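Local coordinates for L-rhamnose mutarotase (Formosa agariphila, PDB 6HHN), which catalyses the interconversion of alpha- and beta-L-rhamnose, an isomerisation used in breaking down ulvan, the cell-wall polysaccharide of green seaweeds, at residues K26-Y29 with K30-D34; N80-I83 with V84-W88; D89-A92 with D93-V97. All coordinates share one frame; numbering follows the deposited sequence. Where two conformers were deposited one is given.

Interaction 1 (K26-Y29 with K30-D34); sequences KQAY and KERHD
Lys30 N, Glu31 N and Arg32 N reach back four residues to Lys26 O, Gln27 O and Ala28 O, each N to its O at 2.9 Å, the regular bonding of an alpha helix that carries 26-29 into 30-34. This is helix 26-34 of the dimeric alpha/beta barrel fold of the rhamnose mutarotases, and its buried side bears Tyr29 and His33, by similarity a substrate-binding residue and the proton donor. One turn apart, the two rings make an offset stack, their centroids 4.0 Å apart and their planes at 30°. His33 NE2 comes over one face of the phenol, displaced toward its rim, at 3.2 Å from both Tyr29 CE1 and Tyr29 CZ; in return Tyr29 CE2 lies over a face of the imidazole. Different first torsions lean the rings together: Tyr29 CG is anti to its backbone N (chi1 -175°), whereas His33 CG is anti to its carbonyl carbon (chi1 -75°). The stack also helps form the subunit interface, for Val111 of the second subunit packs on both residues and Phe112 of that subunit meets the His33 ring edge-to-face. Trp87 of the same chain also meets the imidazole edge-to-face. On the more exposed side, Gln27 bends at its second torsion to bring its amide beside Glu31, and a weak hydrogen bond runs from Gln27 NE2 to Glu31 OE2 at 3.4 Å. Likewise one turn apart, Lys30 and Asp34 form a salt bridge, Lys30 NZ standing 3.3 Å from Asp34 OD2, with long, weak hydrogen bonds to both carboxylate oxygens. Arg32 runs extended from CG to NE toward its salt-bridge partner Asp93, and its CG rests 3.2 Å from Ala28 O.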
loop_
_atom_site.group_PDB
_atom_site.type_symbol
_atom_site.label_atom_id
_atom_site.label_comp_id
_atom_site.label_asym_id
_atom_site.label_seq_id
_atom_site.Cartn_x
_atom_site.Cartn_y
_atom_site.Cartn_z
ATOM N N LYS A 26 8.343 8.174 13.845
ATOM C CA LYS A 26 7.262 7.200 13.809
ATOM C C LYS A 26 6.339 7.370 15.006
ATOM O O LYS A 26 5.112 7.335 14.863
ATOM C CB LYS A 26 7.820 5.772 13.757
ATOM C CG LYS A 26 6.736 4.687 13.784
ATOM C CD LYS A 26 7.342 3.293 13.822
ATOM C CE LYS A 26 6.293 2.241 14.122
ATOM N NZ LYS A 26 6.943 0.929 14.431
ATOM N N GLN A 27 6.907 7.533 16.206
ATOM C CA GLN A 27 6.079 7.577 17.407
ATOM C C GLN A 27 5.133 8.769 17.364
ATOM O O GLN A 27 3.927 8.643 17.649
ATOM C CB GLN A 27 6.954 7.638 18.657
ATOM C CG GLN A 27 6.236 7.184 19.917
ATOM C CD GLN A 27 5.746 5.743 19.818
ATOM O OE1 GLN A 27 6.431 4.876 19.262
ATOM N NE2 GLN A 27 4.550 5.485 20.339
ATOM N N ALA A 28 5.663 9.946 17.018
ATOM C CA ALA A 28 4.835 11.143 16.955
ATOM C C ALA A 28 3.747 10.990 15.901
ATOM O O ALA A 28 2.584 11.361 16.128
ATOM C CB ALA A 28 5.711 12.352 16.635
ATOM N N TYR A 29 4.105 10.432 14.742
ATOM C CA TYR A 29 3.136 10.229 13.672
ATOM C C TYR A 29 2.005 9.333 14.143
ATOM O O TYR A 29 0.816 9.640 13.952
ATOM C CB TYR A 29 3.860 9.629 12.456
ATOM C CG TYR A 29 2.969 9.502 11.247
ATOM C CD1 TYR A 29 2.810 10.553 10.371
ATOM C CD2 TYR A 29 2.272 8.331 10.992
ATOM C CE1 TYR A 29 1.973 10.457 9.293
ATOM C CE2 TYR A 29 1.445 8.230 9.914
ATOM C CZ TYR A 29 1.309 9.284 9.055
ATOM O OH TYR A 29 0.483 9.178 7.956
ATOM N N LYS A 30 2.358 8.213 14.777
ATOM C CA LYS A 30 1.346 7.264 15.213
ATOM C C LYS A 30 0.456 7.863 16.294
ATOM O O LYS A 30 -0.774 7.708 16.255
ATOM C CB LYS A 30 2.015 5.984 15.709
ATOM C CG LYS A 30 1.023 4.937 16.178
ATOM C CD LYS A 30 1.547 3.522 15.952
ATOM C CE LYS A 30 0.593 2.470 16.508
ATOM N NZ LYS A 30 -0.552 3.056 17.276
ATOM N N GLU A 31 1.048 8.554 17.268
ATOM C CA GLU A 31 0.248 9.138 18.342
ATOM C C GLU A 31 -0.713 10.196 17.807
ATOM O O GLU A 31 -1.883 10.249 18.215
ATOM C CB GLU A 31 1.167 9.738 19.405
ATOM C CG GLU A 31 2.030 8.694 20.088
ATOM C CD GLU A 31 3.088 9.299 20.987
ATOM O OE1 GLU A 31 3.180 10.545 21.046
ATOM O OE2 GLU A 31 3.828 8.522 21.632
ATOM N N ARG A 32 -0.243 11.052 16.891
ATOM C CA ARG A 32 -1.128 12.074 16.337
ATOM C C ARG A 32 -2.260 11.440 15.537
ATOM O O ARG A 32 -3.394 11.944 15.551
ATOM C CB ARG A 32 -0.326 13.064 15.493
ATOM C CG ARG A 32 0.634 13.927 16.293
ATOM C CD ARG A 32 1.365 14.971 15.443
ATOM N NE ARG A 32 2.586 15.460 16.106
ATOM C CZ ARG A 32 3.424 16.364 15.592
ATOM N NH1 ARG A 32 3.177 16.913 14.411
ATOM N NH2 ARG A 32 4.518 16.720 16.262
ATOM N N HIS A 33 -1.981 10.331 14.837
ATOM C CA HIS A 33 -3.035 9.679 14.069
ATOM C C HIS A 33 -4.000 8.908 14.954
ATOM O O HIS A 33 -5.187 8.799 14.613
ATOM C CB HIS A 33 -2.427 8.812 12.956
ATOM C CG HIS A 33 -1.925 9.637 11.824
ATOM N ND1 HIS A 33 -2.640 9.829 10.657
ATOM C CD2 HIS A 33 -0.828 10.425 11.732
ATOM C CE1 HIS A 33 -1.987 10.679 9.881
ATOM N NE2 HIS A 33 -0.887 11.055 10.511
ATOM N N ASP A 34 -3.529 8.390 16.090
ATOM C CA ASP A 34 -4.436 7.803 17.067
ATOM C C ASP A 34 -5.425 8.846 17.580
ATOM O O ASP A 34 -6.525 8.496 18.028
ATOM C CB ASP A 34 -3.650 7.235 18.257
ATOM C CG ASP A 34 -2.892 5.948 17.927
ATOM O OD1 ASP A 34 -3.115 5.342 16.854
ATOM O OD2 ASP A 34 -2.065 5.542 18.768
#

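Interaction 2 (N80-I83 with V84-W88); sequences NNEI and VKKWW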
loop_
_atom_site.group_PDB
_atom_site.type_symbol
_atom_site.label_atom_id
_atom_site.label_comp_id
_atom_site.label_asym_id
_atom_site.label_seq_id
_atom_site.Cartn_x
_atom_site.Cartn_y
_atom_site.Cartn_z
ATOM N N ASN A 80 -8.698 22.252 -0.540
ATOM C CA ASN A 80 -9.085 23.626 -0.252
ATOM C C ASN A 80 -9.895 23.750 1.031
ATOM O O ASN A 80 -10.412 24.829 1.327
ATOM C CB ASN A 80 -9.870 24.204 -1.427
ATOM C CG ASN A 80 -8.979 24.547 -2.601
ATOM O OD1 ASN A 80 -7.880 25.074 -2.426
ATOM N ND2 ASN A 80 -9.444 24.241 -3.805
ATOM N N ASN A 81 -10.005 22.684 1.801
ATOM C CA ASN A 81 -10.803 22.696 3.014
ATOM C C ASN A 81 -9.973 23.197 4.188
ATOM O O ASN A 81 -8.826 22.780 4.371
ATOM C CB ASN A 81 -11.321 21.288 3.287
ATOM C CG ASN A 81 -12.061 21.199 4.588
ATOM O OD1 ASN A 81 -11.449 21.045 5.643
ATOM N ND2 ASN A 81 -13.396 21.290 4.529
ATOM N N GLU A 82 -10.574 24.072 5.004
ATOM C CA GLU A 82 -9.844 24.727 6.089
ATOM C C GLU A 82 -9.342 23.727 7.127
ATOM O O GLU A 82 -8.251 23.903 7.699
ATOM C CB GLU A 82 -10.751 25.781 6.736
ATOM C CG GLU A 82 -10.184 26.464 7.968
ATOM C CD GLU A 82 -11.136 27.493 8.578
ATOM O OE1 GLU A 82 -10.645 28.509 9.120
ATOM O OE2 GLU A 82 -12.373 27.289 8.514
ATOM N N ILE A 83 -10.121 22.687 7.411
ATOM C CA ILE A 83 -9.705 21.721 8.419
ATOM C C ILE A 83 -8.549 20.870 7.909
ATOM O O ILE A 83 -7.620 20.544 8.664
ATOM C CB ILE A 83 -10.892 20.859 8.865
ATOM C CG1 ILE A 83 -11.985 21.746 9.516
ATOM C CG2 ILE A 83 -10.462 19.819 9.850
ATOM C CD1 ILE A 83 -13.341 21.096 9.760
ATOM N N VAL A 84 -8.595 20.469 6.634
ATOM C CA VAL A 84 -7.477 19.731 6.042
ATOM C C VAL A 84 -6.210 20.565 6.119
ATOM O O VAL A 84 -5.137 20.065 6.477
ATOM C CB VAL A 84 -7.823 19.324 4.599
ATOM C CG1 VAL A 84 -6.589 18.779 3.893
ATOM C CG2 VAL A 84 -8.967 18.314 4.597
ATOM N N LYS A 85 -6.306 21.851 5.780
ATOM C CA LYS A 85 -5.123 22.698 5.815
ATOM C C LYS A 85 -4.594 22.843 7.234
ATOM O O LYS A 85 -3.373 22.874 7.447
ATOM C CB LYS A 85 -5.432 24.059 5.202
ATOM C CG LYS A 85 -5.679 23.999 3.697
ATOM C CD LYS A 85 -5.858 25.394 3.102
ATOM C CE LYS A 85 -7.307 25.745 2.901
ATOM N NZ LYS A 85 -7.452 27.124 2.362
ATOM N N LYS A 86 -5.497 22.923 8.225
ATOM C CA LYS A 86 -5.058 22.951 9.615
ATOM C C LYS A 86 -4.354 21.661 10.007
ATOM O O LYS A 86 -3.378 21.686 10.764
ATOM C CB LYS A 86 -6.245 23.225 10.545
ATOM C CG LYS A 86 -6.684 24.665 10.565
ATOM C CD LYS A 86 -8.018 24.786 11.264
ATOM C CE LYS A 86 -8.471 26.231 11.368
ATOM N NZ LYS A 86 -7.616 26.988 12.315
ATOM N N TRP A 87 -4.840 20.513 9.505
ATOM C CA TRP A 87 -4.169 19.242 9.779
ATOM C C TRP A 87 -2.767 19.224 9.162
ATOM O O TRP A 87 -1.800 18.829 9.816
ATOM C CB TRP A 87 -5.023 18.064 9.259
ATOM C CG TRP A 87 -4.383 16.731 9.551
ATOM C CD1 TRP A 87 -3.754 15.915 8.659
ATOM C CD2 TRP A 87 -4.307 16.080 10.817
ATOM N NE1 TRP A 87 -3.288 14.779 9.294
ATOM C CE2 TRP A 87 -3.619 14.856 10.620
ATOM C CE3 TRP A 87 -4.766 16.397 12.102
ATOM C CZ2 TRP A 87 -3.360 13.968 11.663
ATOM C CZ3 TRP A 87 -4.528 15.502 13.131
ATOM C CH2 TRP A 87 -3.810 14.310 12.905
ATOM N N TRP A 88 -2.644 19.678 7.927
ATOM C CA TRP A 88 -1.321 19.780 7.316
ATOM C C TRP A 88 -0.398 20.648 8.165
ATOM O O TRP A 88 0.767 20.287 8.412
ATOM C CB TRP A 88 -1.465 20.367 5.924
ATOM C CG TRP A 88 -2.116 19.472 4.930
ATOM C CD1 TRP A 88 -2.357 18.132 5.047
ATOM C CD2 TRP A 88 -2.627 19.865 3.658
ATOM N NE1 TRP A 88 -2.964 17.663 3.903
ATOM C CE2 TRP A 88 -3.143 18.714 3.040
ATOM C CE3 TRP A 88 -2.676 21.080 2.974
ATOM C CZ2 TRP A 88 -3.713 18.748 1.774
ATOM C CZ3 TRP A 88 -3.254 21.114 1.724
ATOM C CH2 TRP A 88 -3.761 19.957 1.136
#
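The Asn81 side chain caps the first turn of helix 82-91, its OD1 accepting the N-H of Val84 at 3.1 Å from Val84 N, in the carbonyl plane on a lone pair, with an N-H...O angle of 158°. The same oxygen receives a weak, strongly bent bond from Ile83 N. A first torsion of 175° swings the amide beside the carbonyl carbon of Asn81, which brings OD1 to these N-H groups. The side chains of Asn81 and Val84 cross at about a right angle, Asn81 CB 4.0 Å from Val84 CG2. The other Val84 methyl, CG1, lies over one face of the Trp88 ring, 3.4 Å above its plane, offset toward the rim. Asn81, Val84 and Trp88 make up the close-packed part; Leu43 of helix 38-46 touches Asn81 and Ile83. The exposed side is looser: Glu82 and Lys86 run side by side in the same direction, Glu82 CG 3.8 Å from Lys86 CE, yet Glu82 OE1 and Lys86 NZ stay 4.7 Å apart, too far for a salt bridge. Putting a leucine at Asn81 would probably leave the N-H groups of Ile83 and Val84 without their side-chain acceptor and weaken the first turn. A side-chain N-cap of this kind is a classic helix start; this helix carries Trp87 and Trp88, by similarity substrate-binding residues.

Interaction 3 (D89-A92 with D93-V97); sequences DFMA and DIMQV
Met91 and Ile94 meet through folded side chains: Met91 has CG anti to its carbonyl carbon (chi1 -68°) and bends again at its second and third torsions, while Ile94 holds CG1 between its backbone N and carbonyl carbon (chi1 66°). The two side chains cross at a slant, and the end methyl of each does the touching, Met91 CE lying 3.7 Å from Ile94 CD1. Next to them the backbone closes a tight turn. Ile94 N donates to Met91 O at 3.2 Å, with an N-H...O angle of 161°, approaching from above the carbonyl plane rather than on a lone pair. Met95 N adds a weak bond to the same oxygen at 3.4 Å, so Met91 O is gripped twice. The turn follows helix 82-91 of the dimeric alpha/beta barrel, and from Met95 the chain runs extended into the loop toward strand 106-114. Asp93 folds its carboxylate back toward the helix, OD1 standing 3.5 Å from Phe90 O. Both are acceptors and make no bond to each other; Arg32 of helix 26-34 forms a salt bridge to Asp93 OD1 and a cation-pi contact with the Phe90 ring, and its positive charge probably eases the closeness of the two oxygens. Met91 and Met95 both pack on Tyr29, linking the turn to a probable substrate-binding residue, although Met95 was deposited in two conformers and its exact placing is doubtful. A water lies between Ala92 O and Met95 O, but at distances so short that its position is doubtful. Further along, Val97 comes back to Ala92, its CG2 4.3 Å from Ala92 CB.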
loop_
_atom_site.group_PDB
_atom_site.type_symbol
_atom_site.label_atom_id
_atom_site.label_comp_id
_atom_site.label_asym_id
_atom_site.label_seq_id
_atom_site.Cartn_x
_atom_site.Cartn_y
_atom_site.Cartn_z
ATOM N N ASP A 89 -0.880 21.813 8.602
ATOM C CA ASP A 89 -0.035 22.673 9.428
ATOM C C ASP A 89 0.395 21.950 10.705
ATOM O O ASP A 89 1.539 22.071 11.158
ATOM C CB ASP A 89 -0.805 23.936 9.822
ATOM C CG ASP A 89 -1.094 24.889 8.653
ATOM O OD1 ASP A 89 -0.493 24.772 7.570
ATOM O OD2 ASP A 89 -1.954 25.790 8.838
ATOM N N PHE A 90 -0.537 21.234 11.346
ATOM C CA PHE A 90 -0.250 20.523 12.593
ATOM C C PHE A 90 0.809 19.448 12.410
ATOM O O PHE A 90 1.610 19.209 13.325
ATOM C CB PHE A 90 -1.579 19.944 13.078
ATOM C CG PHE A 90 -1.511 19.102 14.306
ATOM C CD1 PHE A 90 -1.186 19.631 15.529
ATOM C CD2 PHE A 90 -1.878 17.761 14.245
ATOM C CE1 PHE A 90 -1.163 18.850 16.670
ATOM C CE2 PHE A 90 -1.876 16.977 15.375
ATOM C CZ PHE A 90 -1.520 17.518 16.596
ATOM N N MET A 91 0.849 18.806 11.243
ATOM C CA MET A 91 1.734 17.689 10.976
ATOM C C MET A 91 3.061 18.098 10.339
ATOM O O MET A 91 3.917 17.229 10.126
ATOM C CB MET A 91 1.023 16.700 10.042
ATOM C CG MET A 91 -0.166 15.986 10.677
ATOM S SD MET A 91 0.284 14.987 12.086
ATOM C CE MET A 91 1.454 13.888 11.310
ATOM N N ALA A 92 3.258 19.371 10.014
ATOM C CA ALA A 92 4.304 19.751 9.072
ATOM C C ALA A 92 5.712 19.595 9.633
ATOM O O ALA A 92 6.657 19.532 8.849
ATOM C CB ALA A 92 4.089 21.198 8.631
ATOM N N ASP A 93 5.860 19.522 10.952
ATOM C CA ASP A 93 7.181 19.397 11.556
ATOM C C ASP A 93 7.754 17.998 11.435
ATOM O O ASP A 93 8.981 17.840 11.542
ATOM C CB ASP A 93 7.133 19.783 13.041
ATOM C CG ASP A 93 6.064 19.002 13.852
ATOM O OD1 ASP A 93 5.024 18.575 13.297
ATOM O OD2 ASP A 93 6.259 18.839 15.075
ATOM N N ILE A 94 6.925 16.977 11.235
ATOM C CA ILE A 94 7.415 15.598 11.214
ATOM C C ILE A 94 7.268 14.929 9.866
ATOM O O ILE A 94 7.718 13.788 9.715
ATOM C CB ILE A 94 6.788 14.746 12.332
ATOM C CG1 ILE A 94 5.297 14.567 12.095
ATOM C CG2 ILE A 94 7.084 15.411 13.691
ATOM C CD1 ILE A 94 4.631 13.731 13.180
ATOM N N MET A 95 6.639 15.573 8.887
ATOM C CA MET A 95 6.460 15.045 7.543
ATOM C C MET A 95 7.302 15.847 6.555
ATOM O O MET A 95 7.609 17.015 6.787
ATOM C CB MET A 95 4.984 15.178 7.094
ATOM C CG MET A 95 3.959 14.496 7.968
ATOM S SD MET A 95 3.923 12.731 7.682
ATOM C CE MET A 95 3.227 12.651 6.020
ATOM N N GLN A 96 7.665 15.208 5.446
ATOM C CA GLN A 96 8.215 15.909 4.301
ATOM C C GLN A 96 7.080 16.622 3.583
ATOM O O GLN A 96 6.141 15.982 3.096
ATOM C CB GLN A 96 8.926 14.938 3.375
ATOM C CG GLN A 96 9.753 15.616 2.344
ATOM C CD GLN A 96 10.533 14.628 1.489
ATOM O OE1 GLN A 96 11.567 14.110 1.892
ATOM N NE2 GLN A 96 10.004 14.335 0.331
ATOM N N VAL A 97 7.126 17.948 3.565
ATOM C CA VAL A 97 6.007 18.738 3.101
ATOM C C VAL A 97 6.436 19.790 2.097
ATOM O O VAL A 97 7.597 20.183 2.025
ATOM C CB VAL A 97 5.246 19.429 4.251
ATOM C CG1 VAL A 97 4.724 18.432 5.245
ATOM C CG2 VAL A 97 6.131 20.460 4.947
HETATM O O HOH W 1 8.624 19.108 7.515
#

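Interactions 1, 2 and 3 follow one another along the chain within the one rhamnose mutarotase domain. Interaction 1 occupies helix 26-34; interactions 2 and 3 share helix 82-91, the former at its start, the latter at its end and in the loop beyond, with centres about 12 Å apart. Centres of interactions 1 and 3 are also about 12 Å apart, those of 1 and 2 about 18 Å. The two helices meet directly, Arg32 CD lying 3.5 Å from Met91 SD and His33 CE1 4.0 Å from Trp87 CZ2. Residues assigned by similarity to catalysis and substrate binding are thereby drawn together from distant parts of the sequence.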